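Local coordinates for polyhedrin (Uranotaenia sapphirina cypovirus, PDB 4ZQX), which forms the crystalline occlusion bodies that embed and protect cypovirus particles, and binds ATP in its crystals, at residues 35-41 and 59-63; 98-102 and 165-171. One frame throughout, in Å; residues are numbered along the deposited sequence. Where two conformers were deposited one is given.

In the fold
Contacts 1 and 2 lie with their centres 10 Å apart, on the same side of the chain's centre, and both reach the six-stranded antiparallel sheet. Contact 1 closes first along the chain: it joins the turn between strands 27-34 and 40-47 to residues 59-63, which continue from the weakly bonded helix at about 57-60. Contact 2 follows, pairing the start of strand 101-107 with the end of strand 160-166. Strand 27-34 lies between strands 101-107 and 40-47 in the sheet. The contacts touch directly, with Y35 and L60 packing on P99, and P36 on I98. Connections far apart in sequence are thereby packed together at one end of the sheet.

Contact 1 (35-41 and 59-63); sequences YPEGQCK and ELMWD
Y35 and W62 form the aromatic centre of this contact, with Q39 and K41 at its two flanks. W62 CB sits over the middle of the tyrosine ring, 3.7 Å from its centroid, as a CH-pi contact. The indole's edge is turned toward the same ring, the planes 54° apart, and Y35 CE2 comes within 3.7 Å of W62 CE3. At the far end of the ring, Y35 OH donates to L60 O at 2.7 Å, reaching the oxygen from above the carbonyl plane.

Packing is also tight at the buried ammonium of K41. Its chain, extended beyond CG, carries NZ to E59 O at 2.8 Å. A salt bridge from NZ to D63, made of weak bonds to OD1 (3.1 Å) and OD2, and a weak bond to M61 O add to the grip. The carboxylate is itself fixed by W210 at OD1 and Q69 at OD2, and these donors, with the lysine, would probably stabilise its negative charge.

The flank nearer solvent is no less closely packed at its ring face, though Q39 and W62 are partly exposed. Chi1 of Q39 (62°) sets CG over the six-membered ring of W62, 3.4 Å from its centroid; the bend at chi2 then turns the amide plane 79° from the indole. The loose side lies beyond Q39, where the turn runs out to exposed P36 and E37.

The type I turn from Y35 to G38 is closed by G38 N to Y35 O and by Y35 N to Q39 O at 3.0 Å. This is the pattern of a beta hairpin with a type I turn and G1 bulge, here linking strands 27-34 and 40-47 of the large sheet.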
loop_
_atom_site.group_PDB
_atom_site.type_symbol
_atom_site.label_atom_id
_atom_site.label_comp_id
_atom_site.label_asym_id
_atom_site.label_seq_id
_atom_site.Cartn_x
_atom_site.Cartn_y
_atom_site.Cartn_z
ATOM N N TYR A 35 13.318 6.238 -20.742
ATOM C CA TYR A 35 13.413 5.045 -21.578
ATOM C C TYR A 35 14.127 5.366 -22.899
ATOM O O TYR A 35 14.376 6.530 -23.209
ATOM C CB TYR A 35 11.992 4.491 -21.793
ATOM C CG TYR A 35 11.315 4.192 -20.471
ATOM C CD1 TYR A 35 11.456 2.951 -19.858
ATOM C CD2 TYR A 35 10.567 5.157 -19.812
ATOM C CE1 TYR A 35 10.848 2.669 -18.650
ATOM C CE2 TYR A 35 9.954 4.887 -18.600
ATOM C CZ TYR A 35 10.105 3.650 -18.019
ATOM O OH TYR A 35 9.500 3.383 -16.816
ATOM N N PRO A 36 14.477 4.334 -23.671
ATOM C CA PRO A 36 15.302 4.562 -24.865
ATOM C C PRO A 36 14.760 5.586 -25.889
ATOM O O PRO A 36 15.585 6.327 -26.436
ATOM C CB PRO A 36 15.433 3.160 -25.470
ATOM C CG PRO A 36 15.364 2.250 -24.300
ATOM C CD PRO A 36 14.378 2.899 -23.339
ATOM N N GLU A 37 13.446 5.656 -26.127
ATOM C CA GLU A 37 12.901 6.634 -27.083
ATOM C C GLU A 37 12.608 7.986 -26.426
ATOM O O GLU A 37 12.031 8.888 -27.056
ATOM C CB GLU A 37 11.669 6.055 -27.804
ATOM C CG GLU A 37 12.078 4.980 -28.810
ATOM C CD GLU A 37 10.944 4.429 -29.651
ATOM O OE1 GLU A 37 9.764 4.583 -29.263
ATOM O OE2 GLU A 37 11.251 3.811 -30.711
ATOM N N GLY A 38 13.044 8.141 -25.176
ATOM C CA GLY A 38 13.018 9.439 -24.497
ATOM C C GLY A 38 11.787 9.702 -23.657
ATOM O O GLY A 38 11.655 10.759 -23.021
ATOM N N GLN A 39 10.864 8.751 -23.663
ATOM C CA GLN A 39 9.676 8.894 -22.848
ATOM C C GLN A 39 10.072 8.764 -21.385
ATOM O O GLN A 39 11.137 8.220 -21.073
ATOM C CB GLN A 39 8.568 7.911 -23.252
ATOM C CG GLN A 39 8.888 6.473 -23.112
ATOM C CD GLN A 39 9.577 5.884 -24.338
ATOM O OE1 GLN A 39 10.669 6.275 -24.698
ATOM N NE2 GLN A 39 8.938 4.911 -24.952
ATOM N N CYS A 40 9.224 9.303 -20.506
ATOM C CA CYS A 40 9.497 9.366 -19.074
ATOM C C CYS A 40 8.284 8.944 -18.283
ATOM O O CYS A 40 7.134 9.216 -18.673
ATOM C CB CYS A 40 9.849 10.792 -18.635
ATOM S SG CYS A 40 11.342 11.487 -19.362
ATOM N N LYS A 41 8.556 8.287 -17.164
ATOM C CA LYS A 41 7.539 7.972 -16.175
ATOM C C LYS A 41 8.001 8.583 -14.863
ATOM O O LYS A 41 9.150 8.414 -14.480
ATOM C CB LYS A 41 7.411 6.456 -16.043
ATOM C CG LYS A 41 6.038 5.963 -15.805
ATOM C CD LYS A 41 5.925 4.456 -16.053
ATOM C CE LYS A 41 4.835 3.897 -15.184
ATOM N NZ LYS A 41 4.584 2.467 -15.417
ATOM N N GLU A 59 6.026 -2.060 -12.360
ATOM C CA GLU A 59 5.616 -0.666 -12.409
ATOM C C GLU A 59 6.663 0.197 -13.104
ATOM O O GLU A 59 6.357 1.281 -13.591
ATOM C CB GLU A 59 5.360 -0.138 -10.981
ATOM C CG GLU A 59 4.107 -0.713 -10.333
ATOM C CD GLU A 59 4.000 -0.423 -8.832
ATOM O OE1 GLU A 59 5.030 -0.387 -8.129
ATOM O OE2 GLU A 59 2.863 -0.248 -8.355
ATOM N N LEU A 60 7.903 -0.288 -13.141
ATOM C CA LEU A 60 9.013 0.484 -13.693
ATOM C C LEU A 60 9.197 0.268 -15.180
ATOM O O LEU A 60 9.993 0.960 -15.807
ATOM C CB LEU A 60 10.327 0.118 -12.993
ATOM C CG LEU A 60 10.873 1.015 -11.888
ATOM C CD1 LEU A 60 12.251 0.507 -11.478
ATOM C CD2 LEU A 60 10.930 2.477 -12.304
ATOM N N MET A 61 8.486 -0.695 -15.756
ATOM C CA MET A 61 8.551 -0.896 -17.199
ATOM C C MET A 61 7.767 0.213 -17.895
ATOM O O MET A 61 6.785 0.710 -17.351
ATOM C CB MET A 61 7.938 -2.247 -17.571
ATOM C CG MET A 61 8.563 -3.432 -16.878
ATOM S SD MET A 61 10.181 -3.818 -17.539
ATOM C CE MET A 61 9.674 -4.799 -18.939
ATOM N N TRP A 62 8.193 0.613 -19.087
ATOM C CA TRP A 62 7.343 1.451 -19.910
ATOM C C TRP A 62 6.202 0.571 -20.379
ATOM O O TRP A 62 6.417 -0.428 -21.072
ATOM C CB TRP A 62 8.099 2.045 -21.098
ATOM C CG TRP A 62 7.216 2.868 -21.949
ATOM C CD1 TRP A 62 6.728 2.547 -23.175
ATOM C CD2 TRP A 62 6.678 4.154 -21.622
ATOM N NE1 TRP A 62 5.920 3.560 -23.643
ATOM C CE2 TRP A 62 5.881 4.561 -22.710
ATOM C CE3 TRP A 62 6.806 5.008 -20.518
ATOM C CZ2 TRP A 62 5.200 5.781 -22.722
ATOM C CZ3 TRP A 62 6.142 6.222 -20.538
ATOM C CH2 TRP A 62 5.352 6.598 -21.631
ATOM N N ASP A 63 4.988 0.940 -19.992
ATOM C CA ASP A 63 3.842 0.027 -20.071
ATOM C C ASP A 63 2.738 0.430 -21.050
ATOM O O ASP A 63 1.595 -0.030 -20.944
ATOM C CB ASP A 63 3.286 -0.200 -18.659
ATOM C CG ASP A 63 2.995 1.086 -17.914
ATOM O OD1 ASP A 63 3.476 2.163 -18.306
ATOM O OD2 ASP A 63 2.278 1.003 -16.908
#

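Contact 2 (98-102 and 165-171); sequences IPKKL and VELDGRP
L102 and V165 point to the same face of the sheet as an antiparallel hydrogen-bonded pair, with L102 CB 3.9 Å from V165 CG1. Their backbones exchange two bonds, L102 N to V165 O (2.9 Å) and V165 N to L102 O. K101 and E166, the neighbouring non-hydrogen-bonded pair, turn to the opposite face; with CG anti to the backbone N in both, K101 CG comes near V165 O and E166 CG near K100 O.

L167 N bonds to K100 O, and the side chains change partners. L167 and P99 cross obliquely, the leucine's CD1 lying 3.9 Å from the proline's CB, while L167 CB comes close to P99 O. The same methyl, L167 CD1, also lies 4.2 Å from L102 CD1. At the far end I98 stretches its chain (chi2 168°) so that CD1 rests 3.5 Å from G169 O and 4.0 Å from P171 CD; Y82 of helix 72-83 packs against I98 and P171. Beside these contacts a water bridges the segments, donating to P99 O at 2.8 Å and accepting weakly from G169 N.

On its other edge the chain bulges classically: K100 and K101 stand against the single E34 of strand 27-34. The chemistry here is thus main-chain hydrogen bonding plus aliphatic packing: the charged ends, K100 NZ and E166 OE2, stay 5.8 Å apart, so their attraction probably adds little.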
loop_
_atom_site.group_PDB
_atom_site.type_symbol
_atom_site.label_atom_id
_atom_site.label_comp_id
_atom_site.label_asym_id
_atom_site.label_seq_id
_atom_site.Cartn_x
_atom_site.Cartn_y
_atom_site.Cartn_z
ATOM N N ILE A 98 12.713 -1.138 -20.687
ATOM C CA ILE A 98 13.458 -1.044 -19.436
ATOM C C ILE A 98 14.060 0.363 -19.399
ATOM O O ILE A 98 14.519 0.857 -20.429
ATOM C CB ILE A 98 14.545 -2.147 -19.370
ATOM C CG1 ILE A 98 13.883 -3.532 -19.364
ATOM C CG2 ILE A 98 15.411 -2.017 -18.135
ATOM C CD1 ILE A 98 14.840 -4.662 -19.576
ATOM N N PRO A 99 14.050 1.021 -18.230
ATOM C CA PRO A 99 14.654 2.360 -18.196
ATOM C C PRO A 99 16.141 2.324 -18.535
ATOM O O PRO A 99 16.828 1.363 -18.169
ATOM C CB PRO A 99 14.485 2.796 -16.734
ATOM C CG PRO A 99 13.409 1.891 -16.166
ATOM C CD PRO A 99 13.485 0.623 -16.921
ATOM N N LYS A 100 16.616 3.357 -19.226
ATOM C CA LYS A 100 18.038 3.570 -19.430
ATOM C C LYS A 100 18.657 4.220 -18.215
ATOM O O LYS A 100 19.804 3.949 -17.878
ATOM C CB LYS A 100 18.271 4.533 -20.586
ATOM C CG LYS A 100 18.150 3.948 -21.957
ATOM C CD LYS A 100 18.781 4.903 -22.967
ATOM C CE LYS A 100 20.288 4.650 -23.139
ATOM N NZ LYS A 100 20.595 3.302 -23.741
ATOM N N LYS A 101 17.893 5.114 -17.591
ATOM C CA LYS A 101 18.392 5.969 -16.528
ATOM C C LYS A 101 17.298 6.187 -15.490
ATOM O O LYS A 101 16.122 6.291 -15.839
ATOM C CB LYS A 101 18.795 7.318 -17.130
ATOM C CG LYS A 101 19.177 8.373 -16.105
ATOM C CD LYS A 101 19.850 9.606 -16.744
ATOM C CE LYS A 101 18.855 10.475 -17.497
ATOM N NZ LYS A 101 19.453 11.783 -17.934
ATOM N N LEU A 102 17.696 6.269 -14.221
ATOM C CA LEU A 102 16.801 6.685 -13.143
ATOM C C LEU A 102 17.365 7.915 -12.464
ATOM O O LEU A 102 18.576 7.997 -12.235
ATOM C CB LEU A 102 16.639 5.585 -12.105
ATOM C CG LEU A 102 16.029 4.270 -12.565
ATOM C CD1 LEU A 102 16.114 3.222 -11.470
ATOM C CD2 LEU A 102 14.602 4.498 -12.960
ATOM N N VAL A 165 21.452 7.161 -11.723
ATOM C CA VAL A 165 22.035 5.861 -12.010
ATOM C C VAL A 165 21.630 5.399 -13.404
ATOM O O VAL A 165 20.504 5.576 -13.833
ATOM C CB VAL A 165 21.659 4.782 -10.936
ATOM C CG1 VAL A 165 20.166 4.473 -10.939
ATOM C CG2 VAL A 165 22.450 3.501 -11.165
ATOM N N GLU A 166 22.596 4.827 -14.105
ATOM C CA GLU A 166 22.388 4.226 -15.411
ATOM C C GLU A 166 22.171 2.734 -15.210
ATOM O O GLU A 166 22.934 2.079 -14.498
ATOM C CB GLU A 166 23.636 4.475 -16.272
ATOM C CG GLU A 166 23.511 4.071 -17.698
ATOM C CD GLU A 166 24.762 4.407 -18.510
ATOM O OE1 GLU A 166 25.766 4.898 -17.947
ATOM O OE2 GLU A 166 24.733 4.178 -19.727
ATOM N N LEU A 167 21.126 2.201 -15.824
ATOM C CA LEU A 167 20.821 0.783 -15.739
ATOM C C LEU A 167 21.529 0.028 -16.846
ATOM O O LEU A 167 22.040 0.633 -17.785
ATOM C CB LEU A 167 19.308 0.551 -15.814
ATOM C CG LEU A 167 18.516 1.145 -14.645
ATOM C CD1 LEU A 167 17.076 0.636 -14.697
ATOM C CD2 LEU A 167 19.140 0.823 -13.281
ATOM N N ASP A 168 21.545 -1.296 -16.731
ATOM C CA ASP A 168 22.330 -2.145 -17.628
ATOM C C ASP A 168 21.472 -3.170 -18.361
ATOM O O ASP A 168 21.928 -4.275 -18.666
ATOM C CB ASP A 168 23.449 -2.845 -16.851
ATOM C CG ASP A 168 22.922 -3.807 -15.810
ATOM O OD1 ASP A 168 21.698 -3.820 -15.559
ATOM O OD2 ASP A 168 23.736 -4.557 -15.232
ATOM N N GLY A 169 20.235 -2.801 -18.658
ATOM C CA GLY A 169 19.399 -3.620 -19.530
ATOM C C GLY A 169 18.668 -4.746 -18.833
ATOM O O GLY A 169 18.183 -5.667 -19.484
ATOM N N ARG A 170 18.582 -4.663 -17.509
ATOM C CA ARG A 170 17.898 -5.679 -16.721
ATOM C C ARG A 170 16.862 -4.994 -15.836
ATOM O O ARG A 170 17.130 -3.938 -15.287
ATOM C CB ARG A 170 18.926 -6.457 -15.891
ATOM C CG ARG A 170 18.371 -7.461 -14.892
ATOM C CD ARG A 170 19.517 -8.096 -14.102
ATOM N NE ARG A 170 19.052 -9.088 -13.133
ATOM C CZ ARG A 170 18.708 -10.333 -13.448
ATOM N NH1 ARG A 170 18.769 -10.736 -14.709
ATOM N NH2 ARG A 170 18.303 -11.173 -12.502
ATOM N N PRO A 171 15.657 -5.594 -15.714
ATOM C CA PRO A 171 14.660 -4.967 -14.845
ATOM C C PRO A 171 15.117 -4.926 -13.399
ATOM O O PRO A 171 15.788 -5.836 -12.930
ATOM C CB PRO A 171 13.439 -5.894 -14.954
ATOM C CG PRO A 171 13.685 -6.753 -16.140
ATOM C CD PRO A 171 15.166 -6.865 -16.277
HETATM O O HOH W 1 18.755 -0.331 -19.390
#